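Local coordinates for class D beta-lactamase (Fusobacterium nucleatum subsp. polymorphum, PDB 4IED), which probably hydrolyses beta-lactam antibiotics to substituted beta-amino acids, giving resistance, as a serine-dependent class D enzyme with a carboxylated lysine, at residues L130-K135 with G148-S153; L114-G119 with E140-W145; I208-G213 with S223-L228. All coordinates share one frame; numbering follows the deposited sequence. Where two conformers were deposited one is given.

Contact 1. Residues L130-K135 with G148-S153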
loop_
_atom_site.group_PDB
_atom_site.type_symbol
_atom_site.label_atom_id
_atom_site.label_comp_id
_atom_site.label_asym_id
_atom_site.label_seq_id
_atom_site.Cartn_x
_atom_site.Cartn_y
_atom_site.Cartn_z
ATOM N N LEU A 130 -1.978 -3.675 -14.513
ATOM C CA LEU A 130 -0.940 -3.589 -13.525
ATOM C C LEU A 130 -0.096 -4.811 -13.304
ATOM O O LEU A 130 0.904 -4.778 -12.601
ATOM C CB LEU A 130 -1.544 -3.199 -12.155
ATOM C CG LEU A 130 -2.135 -1.809 -12.027
ATOM C CD1 LEU A 130 -3.138 -1.695 -10.911
ATOM C CD2 LEU A 130 -1.085 -0.694 -11.994
ATOM N N ASN A 131 -0.564 -5.964 -13.845
ATOM C CA ASN A 131 -0.043 -7.253 -13.526
ATOM C C ASN A 131 0.106 -7.425 -11.972
ATOM O O ASN A 131 1.139 -7.857 -11.475
ATOM C CB ASN A 131 1.295 -7.513 -14.165
ATOM C CG ASN A 131 1.689 -8.967 -14.082
ATOM O OD1 ASN A 131 0.841 -9.893 -14.196
ATOM N ND2 ASN A 131 2.972 -9.198 -13.916
ATOM N N TYR A 132 -0.956 -7.054 -11.244
ATOM C CA TYR A 132 -0.967 -6.910 -9.770
ATOM C C TYR A 132 -1.067 -8.264 -9.086
ATOM O O TYR A 132 -2.136 -8.912 -9.054
ATOM C CB TYR A 132 -2.153 -6.019 -9.317
ATOM C CG TYR A 132 -2.131 -5.673 -7.843
ATOM C CD1 TYR A 132 -2.603 -6.531 -6.911
ATOM C CD2 TYR A 132 -1.648 -4.417 -7.388
ATOM C CE1 TYR A 132 -2.530 -6.198 -5.569
ATOM C CE2 TYR A 132 -1.603 -4.105 -6.062
ATOM C CZ TYR A 132 -2.044 -4.992 -5.119
ATOM O OH TYR A 132 -2.067 -4.648 -3.801
ATOM N N GLY A 133 0.030 -8.712 -8.467
ATOM C CA GLY A 133 -0.000 -9.945 -7.744
ATOM C C GLY A 133 -0.566 -11.090 -8.547
ATOM O O GLY A 133 -0.260 -11.247 -9.729
ATOM N N ASN A 134 -1.352 -11.944 -7.919
ATOM C CA ASN A 134 -1.995 -13.027 -8.646
ATOM C C ASN A 134 -3.218 -12.662 -9.484
ATOM O O ASN A 134 -3.796 -13.498 -10.203
ATOM C CB ASN A 134 -2.302 -14.221 -7.709
ATOM C CG ASN A 134 -3.362 -13.905 -6.664
ATOM O OD1 ASN A 134 -4.043 -12.838 -6.737
ATOM N ND2 ASN A 134 -3.540 -14.853 -5.689
ATOM N N LYS A 135 -3.644 -11.406 -9.348
ATOM C CA LYS A 135 -4.742 -10.879 -10.204
ATOM C C LYS A 135 -6.090 -11.628 -9.950
ATOM O O LYS A 135 -6.992 -11.607 -10.785
ATOM C CB LYS A 135 -4.414 -10.878 -11.689
ATOM C CG LYS A 135 -3.150 -10.126 -12.081
ATOM C CD LYS A 135 -2.551 -10.537 -13.396
ATOM C CE LYS A 135 -1.702 -11.808 -13.352
ATOM N NZ LYS A 135 -0.480 -11.721 -12.550
ATOM N N GLY A 148 -8.650 -12.678 0.661
ATOM C CA GLY A 148 -8.504 -13.557 -0.510
ATOM C C GLY A 148 -9.626 -13.284 -1.533
ATOM O O GLY A 148 -10.727 -12.789 -1.189
ATOM N N PRO A 149 -9.410 -13.752 -2.784
ATOM C CA PRO A 149 -8.268 -14.513 -3.206
ATOM C C PRO A 149 -7.091 -13.718 -3.694
ATOM O O PRO A 149 -6.006 -14.318 -3.943
ATOM C CB PRO A 149 -8.817 -15.338 -4.319
ATOM C CG PRO A 149 -9.860 -14.478 -4.936
ATOM C CD PRO A 149 -10.496 -13.752 -3.787
ATOM N N LEU A 150 -7.186 -12.380 -3.755
ATOM C CA LEU A 150 -6.018 -11.613 -4.267
ATOM C C LEU A 150 -4.863 -11.705 -3.293
ATOM O O LEU A 150 -4.991 -11.596 -2.061
ATOM C CB LEU A 150 -6.431 -10.160 -4.399
ATOM C CG LEU A 150 -5.386 -9.166 -5.044
ATOM C CD1 LEU A 150 -5.029 -9.648 -6.426
ATOM C CD2 LEU A 150 -5.979 -7.776 -5.109
ATOM N N LYS A 151 -3.670 -11.887 -3.850
ATOM C CA LYS A 151 -2.428 -11.915 -3.040
ATOM C C LYS A 151 -1.321 -11.253 -3.895
ATOM O O LYS A 151 -1.325 -11.296 -5.143
ATOM C CB LYS A 151 -1.991 -13.332 -2.726
ATOM C CG LYS A 151 -2.930 -14.154 -1.835
ATOM C CD LYS A 151 -2.342 -15.529 -1.663
ATOM C CE LYS A 151 -3.225 -16.320 -0.738
ATOM N NZ LYS A 151 -2.665 -17.677 -0.616
ATOM N N ILE A 152 -0.391 -10.601 -3.197
ATOM C CA ILE A 152 0.775 -9.913 -3.725
ATOM C C ILE A 152 1.929 -9.974 -2.791
ATOM O O ILE A 152 1.731 -10.024 -1.561
ATOM C CB ILE A 152 0.411 -8.452 -4.144
ATOM C CG1 ILE A 152 1.508 -7.820 -4.974
ATOM C CG2 ILE A 152 0.078 -7.637 -2.925
ATOM C CD1 ILE A 152 1.171 -6.437 -5.625
ATOM N N SER A 153 3.163 -10.074 -3.319
ATOM C CA SER A 153 4.335 -10.130 -2.478
ATOM C C SER A 153 4.955 -8.776 -2.211
ATOM O O SER A 153 4.665 -7.829 -2.900
ATOM C CB SER A 153 5.373 -11.095 -3.062
ATOM O OG SER A 153 5.968 -10.469 -4.218
#
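Asn134 grips the backbone of Pro149 and Lys151 with both its main chain and its carboxamide. Asn134 N donates to Lys151 O at 2.9 Å, nearly along the C=O axis. Lys151 N returns a bond to Asn134 OD1 at 3.1 Å, approaching from above the carbonyl plane, and Asn134 ND2 reaches Pro149 O at 3.1 Å with that acceptor almost in the amide plane. CG, set between the backbone N and the carbonyl carbon (chi1 67°), keeps the carboxamide close to the main-chain N, and both meet Lys151. OD1 also accepts from Glu136 N and rests against Leu150 CD1.

Beside this polar set, Gly133 lacks a side chain, and its CA comes within 3.2 Å of Lys151 O in a CA-H...O contact. Tyr132 supplies the apolar half. Ile152 CD1 sits over the centre of its ring, 3.6 Å from the centroid, in a CH-pi contact. Leu150 CD2 approaches Tyr132 CE1 obliquely at 3.8 Å, while Phe59 meets the tyrosine ring edge-to-face.

In the second shell, a type II' turn from Tyr132 to Lys135, with Gly133 at positive phi, brings these groups to the partner loop. It follows the Schellman motif at Asn131 that ends helix 108-130. Lys135 NZ ties the two together, donating to Asn131 OD1 and, at 2.9 Å, to Gly133 O. Pro149, preceded by a cis peptide, presents its carbonyl to the carboxamide.

Tyr132-Gly133-Asn134 is the Tyr-Gly-Asn motif of class D beta-lactamases. Asn134 and Glu136 also belong to a magnesium site observed for this protein, though none is bound there in this chain. Here both carboxamide atoms are used within the protein, which holds the rotation of the group and ties the two pieces of loop together.

Contact 2. Residues L114-G119 with E140-W145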
loop_
_atom_site.group_PDB
_atom_site.type_symbol
_atom_site.label_atom_id
_atom_site.label_comp_id
_atom_site.label_asym_id
_atom_site.label_seq_id
_atom_site.Cartn_x
_atom_site.Cartn_y
_atom_site.Cartn_z
ATOM N N LEU A 114 -16.362 2.087 -4.319
ATOM C CA LEU A 114 -15.558 2.191 -5.528
ATOM C C LEU A 114 -15.454 0.872 -6.303
ATOM O O LEU A 114 -15.661 0.822 -7.507
ATOM C CB LEU A 114 -14.177 2.730 -5.167
ATOM C CG LEU A 114 -13.238 3.032 -6.363
ATOM C CD1 LEU A 114 -13.802 3.942 -7.338
ATOM C CD2 LEU A 114 -11.919 3.490 -5.905
ATOM N N ALA A 115 -15.118 -0.193 -5.564
ATOM C CA ALA A 115 -14.974 -1.530 -6.174
ATOM C C ALA A 115 -16.276 -1.926 -6.847
ATOM O O ALA A 115 -16.298 -2.456 -7.949
ATOM C CB ALA A 115 -14.469 -2.547 -5.161
ATOM N N ARG A 116 -17.359 -1.804 -6.112
ATOM C CA ARG A 116 -18.637 -2.218 -6.689
ATOM C C ARG A 116 -18.978 -1.453 -7.960
ATOM O O ARG A 116 -19.490 -2.039 -8.935
ATOM C CB ARG A 116 -19.785 -2.005 -5.719
ATOM C CG ARG A 116 -19.696 -2.899 -4.538
ATOM C CD ARG A 116 -20.901 -2.643 -3.713
ATOM N NE ARG A 116 -21.067 -1.310 -3.158
ATOM C CZ ARG A 116 -20.724 -0.980 -1.933
ATOM N NH1 ARG A 116 -20.108 -1.881 -1.105
ATOM N NH2 ARG A 116 -21.131 0.211 -1.486
ATOM N N GLU A 117 -18.760 -0.119 -7.958
ATOM C CA GLU A 117 -19.084 0.713 -9.154
ATOM C C GLU A 117 -18.192 0.302 -10.293
ATOM O O GLU A 117 -18.629 0.226 -11.436
ATOM C CB GLU A 117 -18.991 2.190 -8.802
ATOM C CG GLU A 117 -20.114 2.587 -7.859
ATOM C CD GLU A 117 -20.237 4.034 -7.575
ATOM O OE1 GLU A 117 -20.966 4.320 -6.580
ATOM O OE2 GLU A 117 -19.658 4.854 -8.344
ATOM N N LEU A 118 -16.904 0.053 -10.026
ATOM C CA LEU A 118 -16.023 -0.468 -11.081
ATOM C C LEU A 118 -16.573 -1.760 -11.716
ATOM O O LEU A 118 -16.691 -1.861 -12.917
ATOM C CB LEU A 118 -14.611 -0.677 -10.587
ATOM C CG LEU A 118 -13.772 0.620 -10.510
ATOM C CD1 LEU A 118 -12.559 0.321 -9.568
ATOM C CD2 LEU A 118 -13.263 1.055 -11.849
ATOM N N GLY A 119 -16.983 -2.656 -10.850
ATOM C CA GLY A 119 -17.456 -3.975 -11.279
ATOM C C GLY A 119 -16.356 -4.938 -11.628
ATOM O O GLY A 119 -15.223 -4.554 -11.892
ATOM N N GLU A 140 -16.293 -11.989 -4.990
ATOM C CA GLU A 140 -16.619 -11.025 -3.905
ATOM C C GLU A 140 -15.961 -9.702 -4.324
ATOM O O GLU A 140 -14.823 -9.399 -4.014
ATOM C CB GLU A 140 -16.080 -11.455 -2.539
ATOM C CG GLU A 140 -16.765 -12.705 -1.984
ATOM C CD GLU A 140 -18.120 -12.503 -1.432
ATOM O OE1 GLU A 140 -18.510 -11.327 -1.271
ATOM O OE2 GLU A 140 -18.822 -13.493 -1.162
ATOM N N ILE A 141 -16.714 -8.932 -5.079
ATOM C CA ILE A 141 -16.181 -7.687 -5.709
ATOM C C ILE A 141 -15.791 -6.684 -4.660
ATOM O O ILE A 141 -14.923 -5.875 -4.994
ATOM C CB ILE A 141 -17.178 -7.068 -6.761
ATOM C CG1 ILE A 141 -16.493 -5.989 -7.599
ATOM C CG2 ILE A 141 -18.402 -6.563 -6.105
ATOM C CD1 ILE A 141 -15.391 -6.374 -8.469
ATOM N N ASP A 142 -16.331 -6.717 -3.426
ATOM C CA ASP A 142 -15.873 -5.751 -2.436
ATOM C C ASP A 142 -15.106 -6.333 -1.261
ATOM O O ASP A 142 -14.935 -5.648 -0.223
ATOM C CB ASP A 142 -16.959 -4.765 -2.098
ATOM C CG ASP A 142 -17.993 -5.259 -1.159
ATOM O OD1 ASP A 142 -18.001 -6.466 -0.796
ATOM O OD2 ASP A 142 -18.948 -4.450 -0.876
ATOM N N LYS A 143 -14.610 -7.552 -1.446
ATOM C CA LYS A 143 -13.830 -8.226 -0.393
ATOM C C LYS A 143 -12.549 -8.831 -0.879
ATOM O O LYS A 143 -11.773 -9.367 -0.084
ATOM C CB LYS A 143 -14.612 -9.301 0.346
ATOM C CG LYS A 143 -15.916 -8.874 0.925
ATOM C CD LYS A 143 -16.664 -10.115 1.446
ATOM C CE LYS A 143 -18.080 -9.825 1.794
ATOM N NZ LYS A 143 -18.664 -10.914 2.556
ATOM N N PHE A 144 -12.303 -8.877 -2.217
ATOM C CA PHE A 144 -11.224 -9.711 -2.741
ATOM C C PHE A 144 -9.849 -9.355 -2.286
ATOM O O PHE A 144 -9.007 -10.179 -2.365
ATOM C CB PHE A 144 -11.271 -9.779 -4.295
ATOM C CG PHE A 144 -11.046 -8.438 -4.976
ATOM C CD1 PHE A 144 -9.772 -8.038 -5.289
ATOM C CD2 PHE A 144 -12.103 -7.606 -5.357
ATOM C CE1 PHE A 144 -9.511 -6.790 -5.843
ATOM C CE2 PHE A 144 -11.859 -6.355 -5.882
ATOM C CZ PHE A 144 -10.566 -5.986 -6.194
ATOM N N TRP A 145 -9.622 -8.059 -1.957
ATOM C CA TRP A 145 -8.323 -7.625 -1.481
ATOM C C TRP A 145 -8.132 -7.762 0.038
ATOM O O TRP A 145 -7.047 -7.525 0.543
ATOM C CB TRP A 145 -8.060 -6.172 -1.845
ATOM C CG TRP A 145 -9.039 -5.204 -1.114
ATOM C CD1 TRP A 145 -8.784 -4.467 -0.042
ATOM C CD2 TRP A 145 -10.340 -4.772 -1.602
ATOM N NE1 TRP A 145 -9.841 -3.696 0.279
ATOM C CE2 TRP A 145 -10.830 -3.835 -0.665
ATOM C CE3 TRP A 145 -11.111 -5.078 -2.726
ATOM C CZ2 TRP A 145 -12.060 -3.179 -0.811
ATOM C CZ3 TRP A 145 -12.301 -4.449 -2.891
ATOM C CH2 TRP A 145 -12.789 -3.476 -1.922
#
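Ala115, Arg116 and Gly119 line the side of helix 108-130 that meets Ile141, Asp142 and Trp145 of the following loop, the one that carries Trp145 into the active site. Ala115 CB fills the middle, 3.4 Å from Ile141 O and 3.7 Å from Trp145 CZ3, approaching the indole obliquely. Ile141 points at the helix backbone: its CG1 lies near Ala115 O, and its CD1 is 3.6 Å from Gly119 C.

On the exposed side of the contact, in one of the two conformers of Arg116, NH1 forms a salt bridge to Asp142 OD2 at 2.8 Å. The oxygen lies in the guanidinium plane and uses its anti lone pair, while carboxylate and guanidinium planes stand 71° apart. With the N-H...O angle at 140°, and the arginine exposed and doubly modelled, this link is probably adjustable.

Inward, Trp145 CE3 lies over the centre of the Phe144 ring, and Phe59 meets both rings. Trp145 NE1 donates to the carboxylated lysine at position 60, a pairing of tryptophan and lysine carbamate characteristic of class D beta-lactamases.

Contact 3. Residues I208-G213 with S223-L228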
loop_
_atom_site.group_PDB
_atom_site.type_symbol
_atom_site.label_atom_id
_atom_site.label_comp_id
_atom_site.label_asym_id
_atom_site.label_seq_id
_atom_site.Cartn_x
_atom_site.Cartn_y
_atom_site.Cartn_z
ATOM N N ILE A 208 -1.480 -10.381 8.960
ATOM C CA ILE A 208 -0.319 -9.795 8.293
ATOM C C ILE A 208 -0.488 -8.269 8.263
ATOM O O ILE A 208 -1.393 -7.721 7.621
ATOM C CB ILE A 208 -0.174 -10.284 6.807
ATOM C CG1 ILE A 208 -0.122 -11.775 6.651
ATOM C CG2 ILE A 208 1.082 -9.589 6.174
ATOM C CD1 ILE A 208 1.098 -12.400 7.221
ATOM N N GLY A 209 0.466 -7.580 8.881
ATOM C CA GLY A 209 0.512 -6.116 8.776
ATOM C C GLY A 209 1.431 -5.639 7.664
ATOM O O GLY A 209 2.540 -6.075 7.559
ATOM N N TRP A 210 0.966 -4.734 6.864
ATOM C CA TRP A 210 1.717 -4.135 5.705
ATOM C C TRP A 210 1.973 -2.653 5.940
ATOM O O TRP A 210 1.101 -1.943 6.464
ATOM C CB TRP A 210 0.873 -4.206 4.411
ATOM C CG TRP A 210 0.687 -5.502 3.684
ATOM C CD1 TRP A 210 -0.406 -6.310 3.743
ATOM C CD2 TRP A 210 1.568 -6.041 2.685
ATOM N NE1 TRP A 210 -0.250 -7.397 2.916
ATOM C CE2 TRP A 210 0.954 -7.227 2.201
ATOM C CE3 TRP A 210 2.865 -5.675 2.207
ATOM C CZ2 TRP A 210 1.535 -7.965 1.195
ATOM C CZ3 TRP A 210 3.426 -6.359 1.230
ATOM C CH2 TRP A 210 2.766 -7.522 0.672
ATOM N N PHE A 211 3.110 -2.199 5.413
ATOM C CA PHE A 211 3.338 -0.754 5.177
ATOM C C PHE A 211 4.183 -0.708 3.937
ATOM O O PHE A 211 5.251 -1.273 3.845
ATOM C CB PHE A 211 3.968 -0.034 6.400
ATOM C CG PHE A 211 4.267 1.426 6.203
ATOM C CD1 PHE A 211 3.341 2.271 5.648
ATOM C CD2 PHE A 211 5.475 1.938 6.592
ATOM C CE1 PHE A 211 3.638 3.620 5.504
ATOM C CE2 PHE A 211 5.768 3.295 6.436
ATOM C CZ PHE A 211 4.850 4.086 5.917
ATOM N N VAL A 212 3.638 -0.035 2.910
ATOM C CA VAL A 212 4.290 0.071 1.574
ATOM C C VAL A 212 4.301 1.523 1.142
ATOM O O VAL A 212 3.461 2.284 1.516
ATOM C CB VAL A 212 3.648 -0.840 0.496
ATOM C CG1 VAL A 212 3.418 -2.269 1.053
ATOM C CG2 VAL A 212 2.366 -0.279 -0.014
ATOM N N GLY A 213 5.311 1.844 0.316
ATOM C CA GLY A 213 5.389 3.251 -0.150
ATOM C C GLY A 213 6.715 3.517 -0.838
ATOM O O GLY A 213 7.385 2.642 -1.344
ATOM N N SER A 223 11.852 2.754 -2.964
ATOM C CA SER A 223 10.519 2.171 -2.879
ATOM C C SER A 223 10.603 1.013 -1.877
ATOM O O SER A 223 11.615 0.313 -1.792
ATOM C CB SER A 223 10.107 1.610 -4.206
ATOM O OG SER A 223 9.879 2.716 -5.115
ATOM N N PHE A 224 9.572 0.840 -1.082
ATOM C CA PHE A 224 9.672 -0.133 0.028
ATOM C C PHE A 224 8.337 -0.803 0.271
ATOM O O PHE A 224 7.246 -0.380 -0.028
ATOM C CB PHE A 224 10.117 0.537 1.323
ATOM C CG PHE A 224 9.089 1.501 1.902
ATOM C CD1 PHE A 224 8.058 1.045 2.759
ATOM C CD2 PHE A 224 9.187 2.854 1.632
ATOM C CE1 PHE A 224 7.137 1.906 3.269
ATOM C CE2 PHE A 224 8.246 3.719 2.164
ATOM C CZ PHE A 224 7.222 3.231 2.955
ATOM N N ALA A 225 8.508 -2.026 0.832
ATOM C CA ALA A 225 7.427 -2.856 1.456
ATOM C C ALA A 225 7.898 -3.695 2.615
ATOM O O ALA A 225 8.901 -4.404 2.470
ATOM C CB ALA A 225 6.817 -3.765 0.404
ATOM N N ILE A 226 7.140 -3.567 3.699
ATOM C CA ILE A 226 7.337 -4.441 4.870
ATOM C C ILE A 226 6.019 -5.132 5.092
ATOM O O ILE A 226 4.932 -4.596 4.922
ATOM C CB ILE A 226 7.777 -3.641 6.105
ATOM C CG1 ILE A 226 8.223 -4.582 7.281
ATOM C CG2 ILE A 226 6.727 -2.673 6.618
ATOM C CD1 ILE A 226 8.953 -3.784 8.328
ATOM N N ASN A 227 6.135 -6.406 5.459
ATOM C CA ASN A 227 4.983 -7.095 6.128
ATOM C C ASN A 227 5.486 -7.932 7.271
ATOM O O ASN A 227 6.608 -8.381 7.336
ATOM C CB ASN A 227 4.081 -7.848 5.118
ATOM C CG ASN A 227 4.735 -9.061 4.482
ATOM O OD1 ASN A 227 5.108 -10.007 5.121
ATOM N ND2 ASN A 227 4.763 -9.069 3.138
ATOM N N LEU A 228 4.620 -8.044 8.257
ATOM C CA LEU A 228 4.984 -8.670 9.560
ATOM C C LEU A 228 3.792 -9.440 10.044
ATOM O O LEU A 228 2.669 -9.070 9.817
ATOM C CB LEU A 228 5.190 -7.515 10.626
ATOM C CG LEU A 228 6.170 -6.370 10.327
ATOM C CD1 LEU A 228 6.047 -5.163 11.279
ATOM C CD2 LEU A 228 7.548 -7.090 10.389
#
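Gly209, Phe211 and Gly213 pair with Leu228, Ile226 and Phe224 through six backbone hydrogen bonds, two to each pair. Gly209 N lies 2.8 Å from Leu228 O, and Ile226 N lies 3.0 Å from Phe211 O. The non-hydrogen-bonded pairs Trp210-Asn227 and Val212-Ala225 alternate with them, and the segments run antiparallel at 165°.

Two CH-pi contacts lie on opposite faces of the sheet. Gly213 CA is 3.9 Å from the centroid of the Phe224 ring, which covers the glycine. Asn227 CB lies over the six-membered ring of Trp210, 4.0 Å from its centroid, with amide and indole planes 78° apart. The two phenylalanine rings meet obliquely, Phe211 CD2 3.7 Å from Phe224 CE1.

Apolar packing adds Phe211 CB on Ile226 CG2 at 3.8 Å and, on the Trp210 face, Val212 CG1 on Ala225 CB at 3.8 Å.

Helix 154-165 packs on the Trp210 face and helix 238-249 on the Phe211 face. In this buried hairpin the strands satisfy each other's backbone and bond outward to strands 192-200 and 29-35, while Tyr54 O accepts from Trp210 NE1 and Arg48 NE donates to Asn227 OD1.

Overall arrangement
Contacts 1 and 2 interleave along the chain, since segments 130-135 and 140-145 lie between 114-119 and 148-153. Their centres are 14 Å apart, and Phe144 O probably accepts a hydrogen bond from Leu150 N at 3.2 Å. Contact 3 reaches contact 1 through Trp210, whose CZ2 lies 3.4 Å from Ile152 O, but does not touch contact 2. The side chains of Trp145 and Trp210 lie about 9 and 11 Å from that of Asn134, the magnesium-site residue. Phe59 bridges Tyr132 of contact 1 and Trp145 of contact 2. The loop between helices 108-130 and 154-165 thus touches both the carbamate, through Trp145, and the sheet, through Ile152.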